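Local coordinates for 8-demethyl-8-aminoriboflavin-5'-phosphate synthase (Streptomyces davawensis, PDB 5MLD), which catalyses replacement of the C-8 methyl group of FMN by an amino group from glutamate, a step in roseoflavin biosynthesis, at residues Leu3-Leu8 with Pro30-Glu35; Gln22-Lys27 with Phe183-Leu188; Glu40-Ile45 with Trp72-Glu77; Asp83-Ala88 with Asn147-Leu152. All coordinates share one frame; numbering follows the deposited sequence. Where two conformers were deposited one is given.

In the fold
From the N terminus, strand 4-9 opens contact 1, which closes at 30-35 once the chain has turned back through helix 20-34. That same helix opens contact 2 at 22-27, before contact 1 has closed, so the two cross. Contact 2 closes only at 183-188, and within its long loop nest contact 3 (40-45 with 72-77) and then contact 4 (83-88 with 147-152), one after the other in series. The four sew up a flavodoxin-like layered fold: contact 1 seats helix 20-34 on one face of the sheet, contact 2 sets helix 183-205 beside it, and contacts 3 and 4 seat helices 72-81 and 138-152 on the other face.

Contact 1. Residues Leu3-Leu8 with Pro30-Glu35; sequences LKALIL and PLYEKE
The hydroxyl OH of Tyr32, whose ring takes the methyl of Ala5 on one face, is hydrogen-bonded to Thr196 OG1 on helix 183-205. With that link at the far end of the ring and the helix backbone at the near end, the phenol is held at both ends while its flat part rests on the sheet. This is the first half of a beta-alpha-beta crossover of the flavodoxin-like fold: strand 4-9 leads into helix 20-34, which packs back over the sheet before the chain enters strand 38-43.

Ala5 makes a CH-pi contact over the centre of the ring. Its CB lies 4.2 Å from the centroid of the Tyr32 ring and only 5° off the ring normal. Ala5 CA and Tyr32 CA are 7.7 Å apart. Two residues on, Ile7 reaches the same ring by length: its chain runs out extended, chi2 172°, and delivers CD1 to the ring obliquely. Leu6 and Leu8, between and beyond these two, belong to the opposite face of the strand and pack on Val42 of strand 38-43. The Tyr32 ring is also walled by Ile84 and Val86 of strand 84-92, so it spans two neighbouring strands. Ile7 CD1 stands 4.4 Å from Tyr32 CD2.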
loop_
_atom_site.group_PDB
_atom_site.type_symbol
_atom_site.label_atom_id
_atom_site.label_comp_id
_atom_site.label_asym_id
_atom_site.label_seq_id
_atom_site.Cartn_x
_atom_site.Cartn_y
_atom_site.Cartn_z
ATOM N N LEU A 3 5.518 19.112 27.906
ATOM C CA LEU A 3 5.119 18.120 26.924
ATOM C C LEU A 3 6.162 17.011 26.835
ATOM O O LEU A 3 7.349 17.223 27.103
ATOM C CB LEU A 3 4.945 18.777 25.558
ATOM C CG LEU A 3 3.867 19.857 25.494
ATOM C CD1 LEU A 3 4.032 20.608 24.202
ATOM C CD2 LEU A 3 2.520 19.199 25.542
ATOM N N LYS A 4 5.711 15.820 26.445
ATOM C CA LYS A 4 6.569 14.646 26.382
ATOM C C LYS A 4 6.477 14.019 25.005
ATOM O O LYS A 4 5.380 13.876 24.457
ATOM C CB LYS A 4 6.176 13.588 27.432
ATOM C CG LYS A 4 6.186 14.104 28.854
ATOM C CD LYS A 4 5.528 13.112 29.781
ATOM C CE LYS A 4 5.116 13.788 31.076
ATOM N NZ LYS A 4 5.791 13.194 32.265
ATOM N N ALA A 5 7.630 13.611 24.474
ATOM C CA ALA A 5 7.705 12.849 23.236
ATOM C C ALA A 5 8.210 11.450 23.558
ATOM O O ALA A 5 9.243 11.298 24.213
ATOM C CB ALA A 5 8.638 13.523 22.232
ATOM N N LEU A 6 7.485 10.438 23.096
ATOM C CA LEU A 6 7.860 9.049 23.297
ATOM C C LEU A 6 8.269 8.488 21.943
ATOM O O LEU A 6 7.473 8.503 21.004
ATOM C CB LEU A 6 6.707 8.250 23.894
ATOM C CG LEU A 6 7.012 6.763 24.088
ATOM C CD1 LEU A 6 8.193 6.561 25.070
ATOM C CD2 LEU A 6 5.768 6.038 24.532
ATOM N N ILE A 7 9.511 8.022 21.834
ATOM C CA ILE A 7 10.048 7.495 20.579
ATOM C C ILE A 7 10.223 6.000 20.755
ATOM O O ILE A 7 10.958 5.570 21.645
ATOM C CB ILE A 7 11.379 8.157 20.204
ATOM C CG1 ILE A 7 11.219 9.694 20.216
ATOM C CG2 ILE A 7 11.842 7.635 18.835
ATOM C CD1 ILE A 7 12.522 10.486 20.054
ATOM N N LEU A 8 9.549 5.207 19.922
ATOM C CA LEU A 8 9.596 3.748 20.037
ATOM C C LEU A 8 10.481 3.214 18.918
ATOM O O LEU A 8 10.091 3.238 17.749
ATOM C CB LEU A 8 8.199 3.128 19.958
ATOM C CG LEU A 8 7.202 3.642 20.998
ATOM C CD1 LEU A 8 5.855 2.931 20.822
ATOM C CD2 LEU A 8 7.754 3.446 22.403
ATOM N N PRO A 30 17.961 15.383 20.572
ATOM C CA PRO A 30 18.385 16.736 20.992
ATOM C C PRO A 30 17.546 17.836 20.378
ATOM O O PRO A 30 17.401 18.900 20.995
ATOM C CB PRO A 30 19.849 16.830 20.536
ATOM C CG PRO A 30 19.994 15.784 19.495
ATOM C CD PRO A 30 19.045 14.679 19.869
ATOM N N LEU A 31 16.979 17.617 19.189
ATOM C CA LEU A 31 16.105 18.630 18.607
ATOM C C LEU A 31 14.821 18.783 19.418
ATOM O O LEU A 31 14.369 19.909 19.667
ATOM C CB LEU A 31 15.787 18.293 17.151
ATOM C CG LEU A 31 16.968 18.280 16.185
ATOM C CD1 LEU A 31 16.497 17.716 14.855
ATOM C CD2 LEU A 31 17.573 19.674 16.010
ATOM N N TYR A 32 14.217 17.669 19.850
ATOM C CA TYR A 32 13.042 17.784 20.714
ATOM C C TYR A 32 13.397 18.473 22.023
ATOM O O TYR A 32 12.644 19.330 22.502
ATOM C CB TYR A 32 12.427 16.414 21.004
ATOM C CG TYR A 32 11.460 15.918 19.955
ATOM C CD1 TYR A 32 10.332 16.649 19.633
ATOM C CD2 TYR A 32 11.682 14.712 19.278
ATOM C CE1 TYR A 32 9.446 16.211 18.676
ATOM C CE2 TYR A 32 10.799 14.260 18.318
ATOM C CZ TYR A 32 9.675 15.015 18.021
ATOM O OH TYR A 32 8.789 14.605 17.062
ATOM N N GLU A 33 14.553 18.129 22.608
ATOM C CA GLU A 33 14.940 18.740 23.874
ATOM C C GLU A 33 15.136 20.247 23.724
ATOM O O GLU A 33 14.802 21.010 24.642
ATOM C CB GLU A 33 16.202 18.066 24.423
ATOM C CG GLU A 33 16.018 16.577 24.785
ATOM C CD GLU A 33 15.069 16.309 25.971
ATOM O OE1 GLU A 33 14.681 17.262 26.680
ATOM O OE2 GLU A 33 14.713 15.126 26.217
ATOM N N LYS A 34 15.676 20.698 22.581
ATOM C CA LYS A 34 15.789 22.138 22.327
ATOM C C LYS A 34 14.422 22.800 22.229
ATOM O O LYS A 34 14.296 24.000 22.511
ATOM C CB LYS A 34 16.560 22.422 21.033
ATOM C CG LYS A 34 18.018 22.004 21.008
ATOM C CD LYS A 34 18.598 22.208 19.616
ATOM C CE LYS A 34 20.070 21.789 19.534
ATOM N NZ LYS A 34 20.949 22.587 20.452
ATOM N N GLU A 35 13.401 22.053 21.782
ATOM C CA GLU A 35 12.018 22.530 21.755
ATOM C C GLU A 35 11.378 22.568 23.138
ATOM O O GLU A 35 10.217 22.986 23.256
ATOM C CB GLU A 35 11.155 21.647 20.840
ATOM C CG GLU A 35 11.433 21.792 19.351
ATOM C CD GLU A 35 10.661 22.953 18.715
ATOM O OE1 GLU A 35 9.922 23.669 19.435
ATOM O OE2 GLU A 35 10.788 23.143 17.491
#

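Contact 2. Residues Gln22-Lys27 with Phe183-Leu188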
loop_
_atom_site.group_PDB
_atom_site.type_symbol
_atom_site.label_atom_id
_atom_site.label_comp_id
_atom_site.label_asym_id
_atom_site.label_seq_id
_atom_site.Cartn_x
_atom_site.Cartn_y
_atom_site.Cartn_z
ATOM N N GLN A 22 18.300 3.648 15.032
ATOM C CA GLN A 22 18.698 4.446 16.188
ATOM C C GLN A 22 19.459 5.700 15.773
ATOM O O GLN A 22 19.431 6.706 16.492
ATOM C CB GLN A 22 19.542 3.583 17.136
ATOM C CG GLN A 22 19.919 4.277 18.453
ATOM C CD GLN A 22 18.706 4.539 19.329
ATOM O OE1 GLN A 22 17.738 3.782 19.307
ATOM N NE2 GLN A 22 18.753 5.621 20.102
ATOM N N GLY A 23 20.151 5.661 14.624
ATOM C CA GLY A 23 20.824 6.854 14.137
ATOM C C GLY A 23 19.876 8.017 13.900
ATOM O O GLY A 23 20.195 9.159 14.223
ATOM N N LEU A 24 18.691 7.741 13.344
ATOM C CA LEU A 24 17.705 8.807 13.169
ATOM C C LEU A 24 17.177 9.303 14.518
ATOM O O LEU A 24 16.977 10.513 14.709
ATOM C CB LEU A 24 16.550 8.325 12.279
ATOM C CG LEU A 24 16.880 8.142 10.796
ATOM C CD1 LEU A 24 17.426 6.725 10.528
ATOM C CD2 LEU A 24 15.683 8.476 9.921
ATOM N N ILE A 25 16.952 8.385 15.457
ATOM C CA ILE A 25 16.506 8.744 16.804
ATOM C C ILE A 25 17.530 9.649 17.472
ATOM O O ILE A 25 17.180 10.658 18.108
ATOM C CB ILE A 25 16.249 7.475 17.636
ATOM C CG1 ILE A 25 15.199 6.576 16.965
ATOM C CG2 ILE A 25 15.860 7.824 19.078
ATOM C CD1 ILE A 25 14.886 5.311 17.758
ATOM N N ASP A 26 18.812 9.315 17.317
ATOM C CA ASP A 26 19.860 10.112 17.945
ATOM C C ASP A 26 19.888 11.547 17.420
ATOM O O ASP A 26 20.317 12.450 18.147
ATOM C CB ASP A 26 21.217 9.429 17.752
ATOM C CG ASP A 26 21.354 8.157 18.597
ATOM O OD1 ASP A 26 20.629 8.014 19.617
ATOM O OD2 ASP A 26 22.199 7.304 18.254
ATOM N N LYS A 27 19.456 11.782 16.177
ATOM C CA LYS A 27 19.323 13.159 15.688
ATOM C C LYS A 27 18.086 13.848 16.261
ATOM O O LYS A 27 18.127 15.049 16.581
ATOM C CB LYS A 27 19.230 13.199 14.160
ATOM C CG LYS A 27 20.385 12.575 13.374
ATOM C CD LYS A 27 21.577 13.487 13.359
ATOM C CE LYS A 27 22.485 13.161 12.176
ATOM N NZ LYS A 27 23.796 13.790 12.354
ATOM N N PHE A 183 21.897 14.655 3.641
ATOM C CA PHE A 183 21.237 15.957 3.727
ATOM C C PHE A 183 19.726 15.806 3.768
ATOM O O PHE A 183 19.050 16.410 4.610
ATOM C CB PHE A 183 21.649 16.836 2.532
ATOM C CG PHE A 183 20.839 18.107 2.390
ATOM C CD1 PHE A 183 21.022 19.164 3.274
ATOM C CD2 PHE A 183 19.899 18.243 1.375
ATOM C CE1 PHE A 183 20.267 20.342 3.159
ATOM C CE2 PHE A 183 19.146 19.420 1.239
ATOM C CZ PHE A 183 19.340 20.474 2.138
ATOM N N HIS A 184 19.174 15.008 2.854
ATOM C CA HIS A 184 17.723 14.930 2.746
ATOM C C HIS A 184 17.113 14.374 4.028
ATOM O O HIS A 184 16.138 14.932 4.550
ATOM C CB HIS A 184 17.348 14.085 1.527
ATOM C CG HIS A 184 15.886 14.108 1.200
ATOM N ND1 HIS A 184 15.305 15.109 0.453
ATOM C CD2 HIS A 184 14.889 13.247 1.517
ATOM C CE1 HIS A 184 14.016 14.857 0.307
ATOM N NE2 HIS A 184 13.738 13.734 0.947
ATOM N N THR A 185 17.713 13.314 4.585
ATOM C CA THR A 185 17.231 12.763 5.853
ATOM C C THR A 185 17.364 13.787 6.973
ATOM O O THR A 185 16.441 13.977 7.773
ATOM C CB THR A 185 17.995 11.489 6.207
ATOM O OG1 THR A 185 17.778 10.518 5.177
ATOM C CG2 THR A 185 17.520 10.908 7.538
ATOM N N ASN A 186 18.510 14.457 7.044
ATOM C CA ASN A 186 18.719 15.387 8.145
ATOM C C ASN A 186 17.740 16.548 8.077
ATOM O O ASN A 186 17.235 17.009 9.111
ATOM C CB ASN A 186 20.161 15.877 8.151
ATOM C CG ASN A 186 21.093 14.897 8.840
ATOM O OD1 ASN A 186 20.683 14.189 9.771
ATOM N ND2 ASN A 186 22.347 14.848 8.392
ATOM N N LYS A 187 17.410 17.000 6.874
ATOM C CA LYS A 187 16.447 18.094 6.804
ATOM C C LYS A 187 15.037 17.594 7.108
ATOM O O LYS A 187 14.279 18.278 7.800
ATOM C CB LYS A 187 16.533 18.813 5.450
ATOM C CG LYS A 187 15.505 18.472 4.386
ATOM C CD LYS A 187 15.792 19.278 3.112
ATOM C CE LYS A 187 15.017 18.770 1.911
ATOM N NZ LYS A 187 15.505 19.406 0.648
ATOM N N LEU A 188 14.685 16.369 6.673
ATOM C CA LEU A 188 13.365 15.841 7.025
ATOM C C LEU A 188 13.204 15.663 8.538
ATOM O O LEU A 188 12.128 15.928 9.088
ATOM C CB LEU A 188 13.104 14.512 6.307
ATOM C CG LEU A 188 12.925 14.610 4.782
ATOM C CD1 LEU A 188 12.391 13.290 4.255
ATOM C CD2 LEU A 188 11.996 15.753 4.359
#
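Lys27 and Asn186 meet where helices 20-34 and 183-205 cross. The closest approach is between Lys27 CE and Asn186 OD1, 3.2 Å apart, while Lys27 NZ stays 4.1 Å from that same Asn186 OD1 and makes no bond to it. A bend in the lysine chain at chi2, -77°, brings its methylenes obliquely over to Asn186 OD1, CE the nearest. One turn back, Leu24 CD2 touches Thr185 CG2 at 3.9 Å, the two side chains crossing at about a right angle.

The second shell fixes the polar ends. Lys27 NZ and Asn186 ND2 both hydrogen-bond to the carbonyl oxygen of Asp180, and Asn186 ND2 also reaches Ser223 OG of the second subunit. Thr185 OG1 is bonded to Tyr163 O, while the CG2 branch, anti to the backbone N, meets Leu24. Further out, Ile189 packs against both Leu24 and Lys27, and Lys187 NZ bonds to carbonyl oxygens of Thr235 and Ala237 of the third subunit, tying this helix into the tetramer.

Since CE adjoins the ammonium group, its hydrogens are probably polarised, and the short approach to the amide oxygen is consistent with a weakly attractive C-H...O contact.

Contact 3. Residues Glu40-Ile45 with Trp72-Glu77; sequences EVVRVI and WPWLLE
The indole of Trp74 meets Val42 at the far end of its six-membered ring. Both valine methyls converge on one ring atom, Trp74 CH2, with Val42 CG1 at 4.1 Å and Val42 CG2 at 4.2 Å, and CG1 approaches the ring obliquely. The two side chains come from opposite directions, the indole carried across from the helix with its CG anti to the backbone N, chi1 167°. The same indole also meets the imidazole of His47, the two planes inclined by about 35°. A second indole, that of Trp72, is turned to other partners: Leu76 CB sits over one face, 3.8 Å above the plane and offset toward the rim, and Lys106 makes a cation-pi contact with it.

Beside Trp74, Leu75 divides its two methyls between Val42 and Val44. Leu75 CD1 lies 4.3 Å from Val42 CG1, and Leu75 CD2 lies 4.2 Å from Val44 CG1. Here helix 72-81 is laid against strand 38-43 and the 3-10 turn that follows it, in the mainly parallel sheet of the flavodoxin-like fold. The two are joined by a long connection without helix or strand, and the helix then leads into strand 84-92, which lies beyond strand 4-9, so the crossover skips a strand.

Val42 and Val44 both pack on Leu8 of that intervening strand, and Ala99 and Ile103 of helix 98-107 come up against Val44 and Leu75 respectively. On the other side of the strand Val41 touches Ile25 and Val29 of helix 20-34. Glu40 OE2 forms a salt bridge with Lys78 NZ, one residue past 72-77.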
loop_
_atom_site.group_PDB
_atom_site.type_symbol
_atom_site.label_atom_id
_atom_site.label_comp_id
_atom_site.label_asym_id
_atom_site.label_seq_id
_atom_site.Cartn_x
_atom_site.Cartn_y
_atom_site.Cartn_z
ATOM N N GLU A 40 11.709 10.398 25.632
ATOM C CA GLU A 40 12.035 9.081 26.158
ATOM C C GLU A 40 12.105 8.129 24.981
ATOM O O GLU A 40 11.207 8.142 24.136
ATOM C CB GLU A 40 10.976 8.609 27.146
ATOM C CG GLU A 40 11.247 7.233 27.708
ATOM C CD GLU A 40 10.331 6.916 28.868
ATOM O OE1 GLU A 40 9.281 7.597 29.005
ATOM O OE2 GLU A 40 10.667 5.993 29.642
ATOM N N VAL A 41 13.153 7.310 24.919
ATOM C CA VAL A 41 13.298 6.307 23.867
ATOM C C VAL A 41 13.080 4.945 24.504
ATOM O O VAL A 41 13.701 4.627 25.525
ATOM C CB VAL A 41 14.681 6.370 23.188
ATOM C CG1 VAL A 41 14.774 5.307 22.071
ATOM C CG2 VAL A 41 14.981 7.745 22.639
ATOM N N VAL A 42 12.209 4.141 23.908
ATOM C CA VAL A 42 11.969 2.770 24.348
ATOM C C VAL A 42 12.248 1.860 23.166
ATOM O O VAL A 42 11.746 2.110 22.066
ATOM C CB VAL A 42 10.528 2.584 24.854
ATOM C CG1 VAL A 42 10.207 1.118 25.033
ATOM C CG2 VAL A 42 10.345 3.338 26.174
ATOM N N ARG A 43 13.080 0.835 23.371
ATOM C CA ARG A 43 13.292 -0.166 22.320
ATOM C C ARG A 43 12.376 -1.328 22.657
ATOM O O ARG A 43 12.641 -2.082 23.594
ATOM C CB ARG A 43 14.743 -0.625 22.209
ATOM C CG ARG A 43 14.877 -1.585 21.039
ATOM C CD ARG A 43 16.322 -2.107 20.873
ATOM N NE ARG A 43 17.288 -1.033 20.628
ATOM C CZ ARG A 43 18.529 -1.241 20.200
ATOM N NH1 ARG A 43 18.932 -2.474 19.948
ATOM N NH2 ARG A 43 19.366 -0.225 20.000
ATOM N N VAL A 44 11.270 -1.438 21.914
ATOM C CA VAL A 44 10.153 -2.245 22.377
ATOM C C VAL A 44 10.514 -3.727 22.421
ATOM O O VAL A 44 10.001 -4.461 23.272
ATOM C CB VAL A 44 8.906 -1.985 21.504
ATOM C CG1 VAL A 44 8.542 -0.502 21.524
ATOM C CG2 VAL A 44 9.149 -2.418 20.082
ATOM N N ILE A 45 11.419 -4.183 21.547
ATOM C CA ILE A 45 11.791 -5.597 21.523
ATOM C C ILE A 45 12.530 -6.006 22.794
ATOM O O ILE A 45 12.611 -7.204 23.103
ATOM C CB ILE A 45 12.628 -5.920 20.262
ATOM C CG1 ILE A 45 12.636 -7.422 19.971
ATOM C CG2 ILE A 45 14.070 -5.421 20.377
ATOM C CD1 ILE A 45 11.344 -7.940 19.434
ATOM N N TRP A 72 3.127 -4.934 28.856
ATOM C CA TRP A 72 2.278 -4.043 28.068
ATOM C C TRP A 72 1.622 -2.937 28.895
ATOM O O TRP A 72 1.607 -1.786 28.424
ATOM C CB TRP A 72 1.230 -4.860 27.304
ATOM C CG TRP A 72 0.257 -3.987 26.554
ATOM C CD1 TRP A 72 -1.093 -3.932 26.740
ATOM C CD2 TRP A 72 0.559 -3.034 25.525
ATOM N NE1 TRP A 72 -1.656 -3.029 25.872
ATOM C CE2 TRP A 72 -0.663 -2.456 25.122
ATOM C CE3 TRP A 72 1.740 -2.614 24.902
ATOM C CZ2 TRP A 72 -0.739 -1.483 24.129
ATOM C CZ3 TRP A 72 1.661 -1.643 23.912
ATOM C CH2 TRP A 72 0.427 -1.095 23.537
ATOM N N PRO A 73 1.058 -3.187 30.086
ATOM C CA PRO A 73 0.484 -2.059 30.851
ATOM C C PRO A 73 1.471 -0.925 31.070
ATOM O O PRO A 73 1.113 0.252 30.914
ATOM C CB PRO A 73 0.057 -2.716 32.173
ATOM C CG PRO A 73 -0.269 -4.124 31.779
ATOM C CD PRO A 73 0.770 -4.485 30.732
ATOM N N TRP A 74 2.716 -1.261 31.417
ATOM C CA TRP A 74 3.766 -0.256 31.558
ATOM C C TRP A 74 3.939 0.559 30.273
ATOM O O TRP A 74 3.970 1.795 30.309
ATOM C CB TRP A 74 5.075 -0.947 31.947
ATOM C CG TRP A 74 6.303 -0.104 31.834
ATOM C CD1 TRP A 74 6.779 0.774 32.764
ATOM C CD2 TRP A 74 7.244 -0.082 30.741
ATOM N NE1 TRP A 74 7.946 1.350 32.314
ATOM C CE2 TRP A 74 8.250 0.844 31.076
ATOM C CE3 TRP A 74 7.325 -0.750 29.517
ATOM C CZ2 TRP A 74 9.329 1.119 30.230
ATOM C CZ3 TRP A 74 8.398 -0.474 28.677
ATOM C CH2 TRP A 74 9.382 0.451 29.037
ATOM N N LEU A 75 4.043 -0.118 29.124
ATOM C CA LEU A 75 4.244 0.609 27.869
ATOM C C LEU A 75 2.997 1.388 27.464
ATOM O O LEU A 75 3.107 2.521 26.981
ATOM C CB LEU A 75 4.656 -0.353 26.749
ATOM C CG LEU A 75 4.948 0.255 25.369
ATOM C CD1 LEU A 75 5.914 1.422 25.441
ATOM C CD2 LEU A 75 5.469 -0.817 24.388
ATOM N N LEU A 76 1.811 0.789 27.625
ATOM C CA LEU A 76 0.568 1.489 27.298
ATOM C C LEU A 76 0.438 2.772 28.101
ATOM O O LEU A 76 -0.023 3.802 27.586
ATOM C CB LEU A 76 -0.638 0.576 27.556
ATOM C CG LEU A 76 -2.025 1.166 27.259
ATOM C CD1 LEU A 76 -2.083 1.726 25.851
ATOM C CD2 LEU A 76 -3.123 0.111 27.447
ATOM N N GLU A 77 0.850 2.739 29.367
ATOM C CA GLU A 77 0.736 3.939 30.187
ATOM C C GLU A 77 1.665 5.039 29.687
ATOM O O GLU A 77 1.292 6.215 29.706
ATOM C CB GLU A 77 1.010 3.613 31.652
ATOM C CG GLU A 77 0.715 4.754 32.616
ATOM C CD GLU A 77 -0.669 5.383 32.425
ATOM O OE1 GLU A 77 -0.765 6.625 32.524
ATOM O OE2 GLU A 77 -1.659 4.654 32.178
#

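Contact 4. Residues Asp83-Ala88 with Asn147-Leu152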
loop_
_atom_site.group_PDB
_atom_site.type_symbol
_atom_site.label_atom_id
_atom_site.label_comp_id
_atom_site.label_asym_id
_atom_site.label_seq_id
_atom_site.Cartn_x
_atom_site.Cartn_y
_atom_site.Cartn_z
ATOM N N ASP A 83 2.590 13.193 24.783
ATOM C CA ASP A 83 1.882 14.116 23.909
ATOM C C ASP A 83 2.258 13.896 22.454
ATOM O O ASP A 83 1.433 14.133 21.561
ATOM C CB ASP A 83 2.178 15.548 24.349
ATOM C CG ASP A 83 1.936 15.736 25.827
ATOM O OD1 ASP A 83 0.748 15.835 26.191
ATOM O OD2 ASP A 83 2.912 15.746 26.623
ATOM N N ILE A 84 3.480 13.429 22.203
ATOM C CA ILE A 84 3.940 13.090 20.862
ATOM C C ILE A 84 4.360 11.624 20.883
ATOM O O ILE A 84 5.070 11.194 21.798
ATOM C CB ILE A 84 5.111 13.984 20.417
ATOM C CG1 ILE A 84 4.690 15.459 20.328
ATOM C CG2 ILE A 84 5.611 13.530 19.063
ATOM C CD1 ILE A 84 5.849 16.402 20.305
ATOM N N LEU A 85 3.900 10.857 19.892
ATOM C CA LEU A 85 4.326 9.475 19.693
ATOM C C LEU A 85 5.090 9.410 18.377
ATOM O O LEU A 85 4.539 9.722 17.322
ATOM C CB LEU A 85 3.129 8.519 19.667
ATOM C CG LEU A 85 3.546 7.061 19.400
ATOM C CD1 LEU A 85 4.352 6.529 20.576
ATOM C CD2 LEU A 85 2.359 6.157 19.147
ATOM N N VAL A 86 6.368 9.078 18.442
ATOM C CA VAL A 86 7.167 8.880 17.242
ATOM C C VAL A 86 7.437 7.395 17.133
ATOM O O VAL A 86 8.154 6.833 17.973
ATOM C CB VAL A 86 8.484 9.658 17.284
ATOM C CG1 VAL A 86 9.292 9.357 16.017
ATOM C CG2 VAL A 86 8.219 11.161 17.469
ATOM N N ILE A 87 6.902 6.758 16.095
ATOM C CA ILE A 87 7.306 5.390 15.783
ATOM C C ILE A 87 8.583 5.469 14.956
ATOM O O ILE A 87 8.628 6.150 13.927
ATOM C CB ILE A 87 6.208 4.628 15.028
ATOM C CG1 ILE A 87 4.886 4.589 15.814
ATOM C CG2 ILE A 87 6.715 3.217 14.677
ATOM C CD1 ILE A 87 4.947 3.817 17.100
ATOM N N ALA A 88 9.626 4.796 15.411
ATOM C CA ALA A 88 10.907 4.817 14.710
ATOM C C ALA A 88 11.153 3.385 14.260
ATOM O O ALA A 88 11.624 2.555 15.044
ATOM C CB ALA A 88 12.030 5.345 15.595
ATOM N N ASN A 147 -1.918 6.516 8.911
ATOM C CA ASN A 147 -3.356 6.281 8.793
ATOM C C ASN A 147 -3.896 5.564 10.026
ATOM O O ASN A 147 -4.923 5.961 10.588
ATOM C CB ASN A 147 -3.673 5.464 7.534
ATOM C CG ASN A 147 -5.173 5.144 7.411
ATOM O OD1 ASN A 147 -5.624 4.015 7.664
ATOM N ND2 ASN A 147 -5.948 6.152 7.074
ATOM N N ASN A 148 -3.223 4.495 10.461
ATOM C CA ASN A 148 -3.715 3.766 11.627
ATOM C C ASN A 148 -3.690 4.627 12.880
ATOM O O ASN A 148 -4.626 4.577 13.689
ATOM C CB ASN A 148 -2.913 2.496 11.878
ATOM C CG ASN A 148 -3.455 1.721 13.061
ATOM O OD1 ASN A 148 -4.461 1.023 12.939
ATOM N ND2 ASN A 148 -2.821 1.868 14.220
ATOM N N LEU A 149 -2.628 5.412 13.071
ATOM C CA LEU A 149 -2.581 6.283 14.245
ATOM C C LEU A 149 -3.662 7.348 14.164
ATOM O O LEU A 149 -4.279 7.689 15.182
ATOM C CB LEU A 149 -1.197 6.910 14.381
ATOM C CG LEU A 149 -0.093 5.909 14.734
ATOM C CD1 LEU A 149 1.247 6.633 14.831
ATOM C CD2 LEU A 149 -0.419 5.132 16.033
ATOM N N GLY A 150 -3.908 7.865 12.954
ATOM C CA GLY A 150 -5.030 8.771 12.736
ATOM C C GLY A 150 -6.357 8.206 13.208
ATOM O O GLY A 150 -7.173 8.930 13.777
ATOM N N ARG A 151 -6.593 6.901 12.985
ATOM C CA ARG A 151 -7.853 6.287 13.423
ATOM C C ARG A 151 -8.001 6.318 14.940
ATOM O O ARG A 151 -9.125 6.355 15.453
ATOM C CB ARG A 151 -7.958 4.834 12.936
ATOM C CG ARG A 151 -8.314 4.658 11.462
ATOM C CD ARG A 151 -8.481 3.171 11.080
ATOM N NE ARG A 151 -9.783 2.593 11.441
ATOM C CZ ARG A 151 -10.011 1.895 12.552
ATOM N NH1 ARG A 151 -9.027 1.697 13.416
ATOM N NH2 ARG A 151 -11.217 1.395 12.806
ATOM N N LEU A 152 -6.880 6.318 15.667
ATOM C CA LEU A 152 -6.878 6.255 17.122
ATOM C C LEU A 152 -7.059 7.609 17.784
ATOM O O LEU A 152 -7.390 7.667 18.974
ATOM C CB LEU A 152 -5.561 5.637 17.617
ATOM C CG LEU A 152 -5.220 4.233 17.140
ATOM C CD1 LEU A 152 -3.885 3.805 17.741
ATOM C CD2 LEU A 152 -6.344 3.242 17.501
#
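Leu149 carries the whole of the helix's share of this contact, pressing its forked end between Leu85 and Ile87 of the strand. The meeting is purely apolar. Leu149 CD2 touches Leu85 CD2 at 4.3 Å, and the other branch, Leu149 CD1, touches Ile87 CG1, also at 4.3 Å. The leucine has to bridge a fair gap, since Leu85 CA and Leu149 CA are 9.4 Å apart; its chi2 of 179° sends CD1 outward, anti to CA, to Ile87. Ile87 instead is bent at chi2, -65°, so that its CG1 rather than its CD1 makes the closest approach.

Backbone hydrogen bonds keep each partner in place. Leu85 is paired with Val126 and Gly128 of strand 125-132. Near the end of the helical segment, Leu152 N bonds to Leu149 O at 3.0 Å.

Polar bonds to other subunits come from Arg151, which turns to the tetramer: its NH2 bonds to Ile238 O of the fourth subunit, and its backbone O accepts from Asn159 ND2 of the second.

Within the flavodoxin-like sandwich, helix 138-152 covers one face of the sheet here. Leu149 also rests on Ala127 of strand 125-132, and Leu85 and Ile87 both abut Leu8 of strand 4-9, whereas Val86 between them points away, to Tyr32 of helix 20-34 on the opposite face.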